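Local coordinates for DUF917 domain-containing protein (Chromobacterium violaceum, PDB 2O3I) that is of unknown function but belongs to the DUF917 family, with N- and C-terminal domains like those of S-Me-THD proteins, at residues 151-161 / 200-211. The protein carries 2 engineered substitutions. Residues are numbered along the deposited sequence; the frame is centred on the assembly and turned at random.
Sequences VPPTPAFLAGE and FGQFGGLAMWMM
Phe157 and Ala207 form a hydrogen-bonded antiparallel pair, Phe157 N lying 2.7 Å from Ala207 O and Ala207 N 2.8 Å from Phe157 O. Ala159 and Gly205 repeat the reciprocal pair of hydrogen bonds two residues on, and between these pairs Leu158 CA approaches Gly205 O at 3.0 Å, a CA-H...O contact. On the face opposite Phe157, Leu158 CD2 rests 4.0 Å from Leu206 CD1, while the Phe200 ring presents CZ to Leu158 CB at 3.7 Å; Met190 of the second subunit also packs on this ring. The pairing lies inside a mixed eight-stranded sheet, where strand 203-211 sits between 61-69 and 156-159, antiparallel to both. Helix 81-96 covers the face bearing Phe157, Ala159 and Ala207. Against these buried pairs, the side N-terminal to Ala156 is looser: the backbones separate and water bridges them near exposed Pro152, one molecule donating to Pro152 O and Met210 O, another donating to Pro155 O and accepting from Met210 N. Met208, bent at chi3 (-79°), folds its CE 3.6 Å above the centre of the Trp209 ring and 3.7 Å from Pro153 CB, whereas the partly exposed Met210 brings its CE 3.6 Å from CD of Pro155, likewise partly exposed.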
ATOM      1  N   VAL A 151      14.164  -8.525  13.579  1.00 23.96           N
ATOM      2  CA  VAL A 151      14.905  -7.787  12.534  1.00 25.25           C
ATOM      3  C   VAL A 151      13.969  -6.772  11.923  1.00 23.97           C
ATOM      4  O   VAL A 151      12.882  -7.125  11.501  1.00 22.96           O
ATOM      5  CB  VAL A 151      15.321  -8.721  11.361  1.00 25.45           C
ATOM      6  CG1 VAL A 151      15.957  -7.913  10.287  1.00 26.04           C
ATOM      7  CG2 VAL A 151      16.297  -9.722  11.873  1.00 23.83           C
ATOM      8  N   PRO A 152      14.355  -5.484  11.895  1.00 23.25           N
ATOM      9  CA  PRO A 152      13.428  -4.514  11.305  1.00 23.06           C
ATOM     10  C   PRO A 152      12.983  -5.019   9.941  1.00 21.96           C
ATOM     11  O   PRO A 152      13.811  -5.379   9.113  1.00 21.22           O
ATOM     12  CB  PRO A 152      14.266  -3.240  11.222  1.00 22.88           C
ATOM     13  CG  PRO A 152      15.143  -3.356  12.431  1.00 23.37           C
ATOM     14  CD  PRO A 152      15.580  -4.817  12.373  1.00 22.53           C
ATOM     15  N   PRO A 153      11.664  -5.077   9.705  1.00 22.60           N
ATOM     16  CA  PRO A 153      11.126  -5.552   8.426  1.00 22.72           C
ATOM     17  C   PRO A 153      11.250  -4.562   7.274  1.00 23.28           C
ATOM     18  O   PRO A 153      11.222  -4.958   6.106  1.00 22.30           O
ATOM     19  CB  PRO A 153       9.668  -5.864   8.765  1.00 23.25           C
ATOM     20  CG  PRO A 153       9.341  -4.815   9.776  1.00 24.15           C
ATOM     21  CD  PRO A 153      10.574  -4.842  10.673  1.00 23.11           C
ATOM     22  N   THR A 154      11.371  -3.278   7.599  1.00 22.45           N
ATOM     23  CA  THR A 154      11.493  -2.250   6.571  1.00 21.14           C
ATOM     24  C   THR A 154      12.768  -1.458   6.824  1.00 20.94           C
ATOM     25  O   THR A 154      13.303  -1.468   7.925  1.00 18.98           O
ATOM     26  CB  THR A 154      10.301  -1.274   6.596  1.00 18.93           C
ATOM     27  OG1 THR A 154      10.364  -0.483   7.784  1.00 19.54           O
ATOM     28  CG2 THR A 154       8.988  -2.028   6.572  1.00 18.34           C
ATOM     29  N   PRO A 155      13.270  -0.747   5.807  1.00 20.93           N
ATOM     30  CA  PRO A 155      12.758  -0.604   4.444  1.00 21.54           C
ATOM     31  C   PRO A 155      12.524  -1.917   3.707  1.00 24.23           C
ATOM     32  O   PRO A 155      13.352  -2.832   3.759  1.00 23.87           O
ATOM     33  CB  PRO A 155      13.834   0.234   3.762  1.00 21.75           C
ATOM     34  CG  PRO A 155      14.410   1.035   4.876  1.00 19.84           C
ATOM     35  CD  PRO A 155      14.523   0.006   5.968  1.00 22.00           C
ATOM     36  N   ALA A 156      11.386  -2.001   3.023  1.00 23.84           N
ATOM     37  CA  ALA A 156      11.046  -3.181   2.236  1.00 24.77           C
ATOM     38  C   ALA A 156      11.018  -2.705   0.780  1.00 25.45           C
ATOM     39  O   ALA A 156      10.547  -1.603   0.493  1.00 26.56           O
ATOM     40  CB  ALA A 156       9.690  -3.717   2.642  1.00 23.21           C
ATOM     41  N   PHE A 157      11.529  -3.518  -0.135  1.00 23.01           N
ATOM     42  CA  PHE A 157      11.547  -3.111  -1.531  1.00 23.63           C
ATOM     43  C   PHE A 157      10.769  -4.077  -2.422  1.00 23.79           C
ATOM     44  O   PHE A 157      11.014  -5.279  -2.403  1.00 23.41           O
ATOM     45  CB  PHE A 157      12.998  -3.008  -2.027  1.00 23.69           C
ATOM     46  CG  PHE A 157      13.863  -2.068  -1.218  1.00 24.78           C
ATOM     47  CD1 PHE A 157      13.723  -0.683  -1.337  1.00 27.16           C
ATOM     48  CD2 PHE A 157      14.801  -2.568  -0.323  1.00 24.79           C
ATOM     49  CE1 PHE A 157      14.510   0.194  -0.567  1.00 27.90           C
ATOM     50  CE2 PHE A 157      15.590  -1.708   0.450  1.00 26.42           C
ATOM     51  CZ  PHE A 157      15.443  -0.321   0.327  1.00 26.89           C
ATOM     52  N   LEU A 158       9.815  -3.538  -3.177  1.00 24.51           N
ATOM     53  CA  LEU A 158       9.022  -4.318  -4.122  1.00 27.35           C
ATOM     54  C   LEU A 158       9.407  -3.814  -5.509  1.00 28.24           C
ATOM     55  O   LEU A 158       9.473  -2.608  -5.740  1.00 28.23           O
ATOM     56  CB  LEU A 158       7.527  -4.110  -3.892  1.00 27.30           C
ATOM     57  CG  LEU A 158       6.931  -4.772  -2.656  1.00 28.23           C
ATOM     58  CD1 LEU A 158       5.487  -4.300  -2.503  1.00 31.36           C
ATOM     59  CD2 LEU A 158       7.005  -6.290  -2.776  1.00 23.25           C
ATOM     60  N   ALA A 159       9.667  -4.731  -6.434  1.00 29.68           N
ATOM     61  CA  ALA A 159      10.080  -4.326  -7.768  1.00 30.30           C
ATOM     62  C   ALA A 159       9.364  -5.039  -8.905  1.00 30.25           C
ATOM     63  O   ALA A 159       8.971  -6.200  -8.779  1.00 30.25           O
ATOM     64  CB  ALA A 159      11.581  -4.509  -7.905  1.00 28.53           C
ATOM     65  N   GLY A 160       9.200  -4.318 -10.013  1.00 33.60           N
ATOM     66  CA  GLY A 160       8.557  -4.856 -11.203  1.00 35.52           C
ATOM     67  C   GLY A 160       9.597  -5.445 -12.140  1.00 37.65           C
ATOM     68  O   GLY A 160      10.789  -5.448 -11.829  1.00 37.37           O
ATOM     69  N   GLU A 161       9.159  -5.935 -13.295  1.00 40.18           N
ATOM     70  CA  GLU A 161      10.067  -6.546 -14.261  1.00 42.04           C
ATOM     71  C   GLU A 161      10.690  -5.555 -15.245  1.00 43.26           C
ATOM     72  O   GLU A 161      11.672  -5.878 -15.920  1.00 42.77           O
ATOM     73  CB  GLU A 161       9.329  -7.643 -15.038  1.00 43.05           C
ATOM     74  CG  GLU A 161       8.823  -8.792 -14.162  1.00 44.46           C
ATOM     75  CD  GLU A 161       9.956  -9.601 -13.542  1.00 46.58           C
ATOM     76  OE1 GLU A 161      10.765 -10.176 -14.309  1.00 45.79           O
ATOM     77  OE2 GLU A 161      10.039  -9.663 -12.293  1.00 44.06           O
ATOM     78  N   PHE A 200       2.431  -3.451 -11.318  1.00 44.65           N
ATOM     79  CA  PHE A 200       3.091  -4.688 -10.907  1.00 44.19           C
ATOM     80  C   PHE A 200       2.573  -5.903 -11.673  1.00 45.09           C
ATOM     81  O   PHE A 200       3.356  -6.712 -12.169  1.00 45.74           O
ATOM     82  CB  PHE A 200       2.908  -4.930  -9.405  1.00 41.68           C
ATOM     83  CG  PHE A 200       3.931  -4.249  -8.552  1.00 41.11           C
ATOM     84  CD1 PHE A 200       3.617  -3.083  -7.862  1.00 40.35           C
ATOM     85  CD2 PHE A 200       5.218  -4.772  -8.442  1.00 40.45           C
ATOM     86  CE1 PHE A 200       4.569  -2.446  -7.072  1.00 40.49           C
ATOM     87  CE2 PHE A 200       6.179  -4.142  -7.654  1.00 40.85           C
ATOM     88  CZ  PHE A 200       5.855  -2.977  -6.968  1.00 40.72           C
ATOM     89  N   GLY A 201       1.252  -6.041 -11.756  1.00 44.49           N
ATOM     90  CA  GLY A 201       0.686  -7.172 -12.464  1.00 45.51           C
ATOM     91  C   GLY A 201       0.457  -8.376 -11.573  1.00 46.14           C
ATOM     92  O   GLY A 201       0.667  -9.517 -11.990  1.00 46.78           O
ATOM     93  N   GLN A 202       0.038  -8.111 -10.337  1.00 45.52           N
ATOM     94  CA  GLN A 202      -0.252  -9.144  -9.343  1.00 43.96           C
ATOM     95  C   GLN A 202       0.948  -9.877  -8.728  1.00 42.14           C
ATOM     96  O   GLN A 202       0.763 -10.839  -7.977  1.00 43.21           O
ATOM     97  CB  GLN A 202      -1.232 -10.168  -9.925  1.00 47.32           C
ATOM     98  CG  GLN A 202      -2.518  -9.556 -10.493  1.00 49.26           C
ATOM     99  CD  GLN A 202      -3.281  -8.718  -9.475  1.00 50.90           C
ATOM    100  OE1 GLN A 202      -3.807  -9.239  -8.486  1.00 52.34           O
ATOM    101  NE2 GLN A 202      -3.339  -7.412  -9.714  1.00 50.58           N
ATOM    102  N   PHE A 203       2.166  -9.436  -9.036  1.00 38.29           N
ATOM    103  CA  PHE A 203       3.367 -10.063  -8.472  1.00 36.02           C
ATOM    104  C   PHE A 203       4.557  -9.114  -8.523  1.00 33.98           C
ATOM    105  O   PHE A 203       4.503  -8.063  -9.170  1.00 33.66           O
ATOM    106  CB  PHE A 203       3.732 -11.357  -9.214  1.00 35.48           C
ATOM    107  CG  PHE A 203       4.514 -11.135 -10.488  1.00 38.12           C
ATOM    108  CD1 PHE A 203       3.904 -10.589 -11.616  1.00 37.97           C
ATOM    109  CD2 PHE A 203       5.867 -11.455 -10.549  1.00 37.90           C
ATOM    110  CE1 PHE A 203       4.636 -10.365 -12.785  1.00 39.37           C
ATOM    111  CE2 PHE A 203       6.605 -11.234 -11.712  1.00 38.65           C
ATOM    112  CZ  PHE A 203       5.988 -10.687 -12.833  1.00 38.83           C
ATOM    113  N   GLY A 204       5.635  -9.490  -7.843  1.00 31.00           N
ATOM    114  CA  GLY A 204       6.819  -8.653  -7.840  1.00 28.24           C
ATOM    115  C   GLY A 204       7.943  -9.152  -6.954  1.00 26.26           C
ATOM    116  O   GLY A 204       7.742 -10.016  -6.099  1.00 24.68           O
ATOM    117  N   GLY A 205       9.136  -8.607  -7.169  1.00 22.76           N
ATOM    118  CA  GLY A 205      10.268  -8.994  -6.362  1.00 21.76           C
ATOM    119  C   GLY A 205      10.206  -8.306  -5.014  1.00 23.90           C
ATOM    120  O   GLY A 205       9.714  -7.173  -4.897  1.00 23.11           O
ATOM    121  N   LEU A 206      10.692  -8.992  -3.985  1.00 23.53           N
ATOM    122  CA  LEU A 206      10.707  -8.426  -2.642  1.00 24.14           C
ATOM    123  C   LEU A 206      12.091  -8.522  -2.023  1.00 23.37           C
ATOM    124  O   LEU A 206      12.791  -9.523  -2.179  1.00 25.54           O
ATOM    125  CB  LEU A 206       9.701  -9.148  -1.741  1.00 21.95           C
ATOM    126  CG  LEU A 206       9.808  -8.912  -0.229  1.00 21.57           C
ATOM    127  CD1 LEU A 206       9.485  -7.459   0.107  1.00 20.16           C
ATOM    128  CD2 LEU A 206       8.854  -9.856   0.490  1.00 19.68           C
ATOM    129  N   ALA A 207      12.480  -7.467  -1.324  1.00 23.83           N
ATOM    130  CA  ALA A 207      13.762  -7.429  -0.640  1.00 25.26           C
ATOM    131  C   ALA A 207      13.516  -6.709   0.680  1.00 26.25           C
ATOM    132  O   ALA A 207      13.141  -5.530   0.703  1.00 24.44           O
ATOM    133  CB  ALA A 207      14.801  -6.681  -1.478  1.00 26.31           C
HETATM  134  N   MSE A 208      13.709  -7.430   1.780  1.00 25.89           N
HETATM  135  CA  MSE A 208      13.496  -6.857   3.103  1.00 26.98           C
HETATM  136  C   MSE A 208      14.372  -7.553   4.139  1.00 26.16           C
HETATM  137  O   MSE A 208      15.116  -8.483   3.816  1.00 24.36           O
HETATM  138  CB  MSE A 208      12.010  -6.965   3.495  1.00 26.52           C
HETATM  139  CG  MSE A 208      11.467  -8.390   3.595  1.00 29.67           C
HETATM  140 SE   MSE A 208       9.546  -8.426   3.912  1.00 35.19          SE
HETATM  141  CE  MSE A 208       9.541  -8.064   5.814  1.00 32.15           C
ATOM    142  N   TRP A 209      14.286  -7.087   5.381  1.00 25.37           N
ATOM    143  CA  TRP A 209      15.062  -7.659   6.472  1.00 25.86           C
ATOM    144  C   TRP A 209      16.583  -7.588   6.257  1.00 24.75           C
ATOM    145  O   TRP A 209      17.309  -8.573   6.434  1.00 22.89           O
ATOM    146  CB  TRP A 209      14.615  -9.109   6.732  1.00 25.09           C
ATOM    147  CG  TRP A 209      13.333  -9.210   7.543  1.00 26.59           C
ATOM    148  CD1 TRP A 209      12.989  -8.448   8.626  1.00 27.29           C
ATOM    149  CD2 TRP A 209      12.278 -10.167   7.381  1.00 24.99           C
ATOM    150  NE1 TRP A 209      11.795  -8.871   9.150  1.00 27.61           N
ATOM    151  CE2 TRP A 209      11.333  -9.926   8.409  1.00 26.63           C
ATOM    152  CE3 TRP A 209      12.040 -11.208   6.471  1.00 24.50           C
ATOM    153  CZ2 TRP A 209      10.165 -10.686   8.555  1.00 24.77           C
ATOM    154  CZ3 TRP A 209      10.876 -11.968   6.614  1.00 26.09           C
ATOM    155  CH2 TRP A 209       9.955 -11.702   7.650  1.00 26.00           C
HETATM  156  N   MSE A 210      17.060  -6.414   5.867  1.00 23.56           N
HETATM  157  CA  MSE A 210      18.490  -6.213   5.678  1.00 25.75           C
HETATM  158  C   MSE A 210      19.155  -6.480   7.031  1.00 26.12           C
HETATM  159  O   MSE A 210      18.666  -6.029   8.070  1.00 23.25           O
HETATM  160  CB  MSE A 210      18.767  -4.782   5.228  1.00 26.95           C
HETATM  161  CG  MSE A 210      18.245  -4.450   3.842  1.00 29.44           C
HETATM  162 SE   MSE A 210      18.601  -2.599   3.369  1.00 39.28          SE
HETATM  163  CE  MSE A 210      16.958  -1.825   4.047  1.00 35.81           C
HETATM  164  N   MSE A 211      20.265  -7.213   7.025  1.00 26.26           N
HETATM  165  CA  MSE A 211      20.944  -7.542   8.274  1.00 28.12           C
HETATM  166  C   MSE A 211      22.463  -7.408   8.234  1.00 29.18           C
HETATM  167  O   MSE A 211      23.100  -7.609   7.196  1.00 29.09           O
HETATM  168  CB  MSE A 211      20.603  -8.979   8.691  1.00 27.95           C
HETATM  169  CG  MSE A 211      19.109  -9.258   8.850  1.00 34.24           C
HETATM  170 SE   MSE A 211      18.699 -11.168   8.827  1.00 37.02          SE
HETATM  171  CE  MSE A 211      17.058 -11.163   9.781  1.00 41.93           C
TER
HETATM  172  O   HOH W   1      16.071  -4.360   8.457  1.00 25.81           O
HETATM  173  O   HOH W   2      14.926  -4.123   5.786  1.00 18.27           O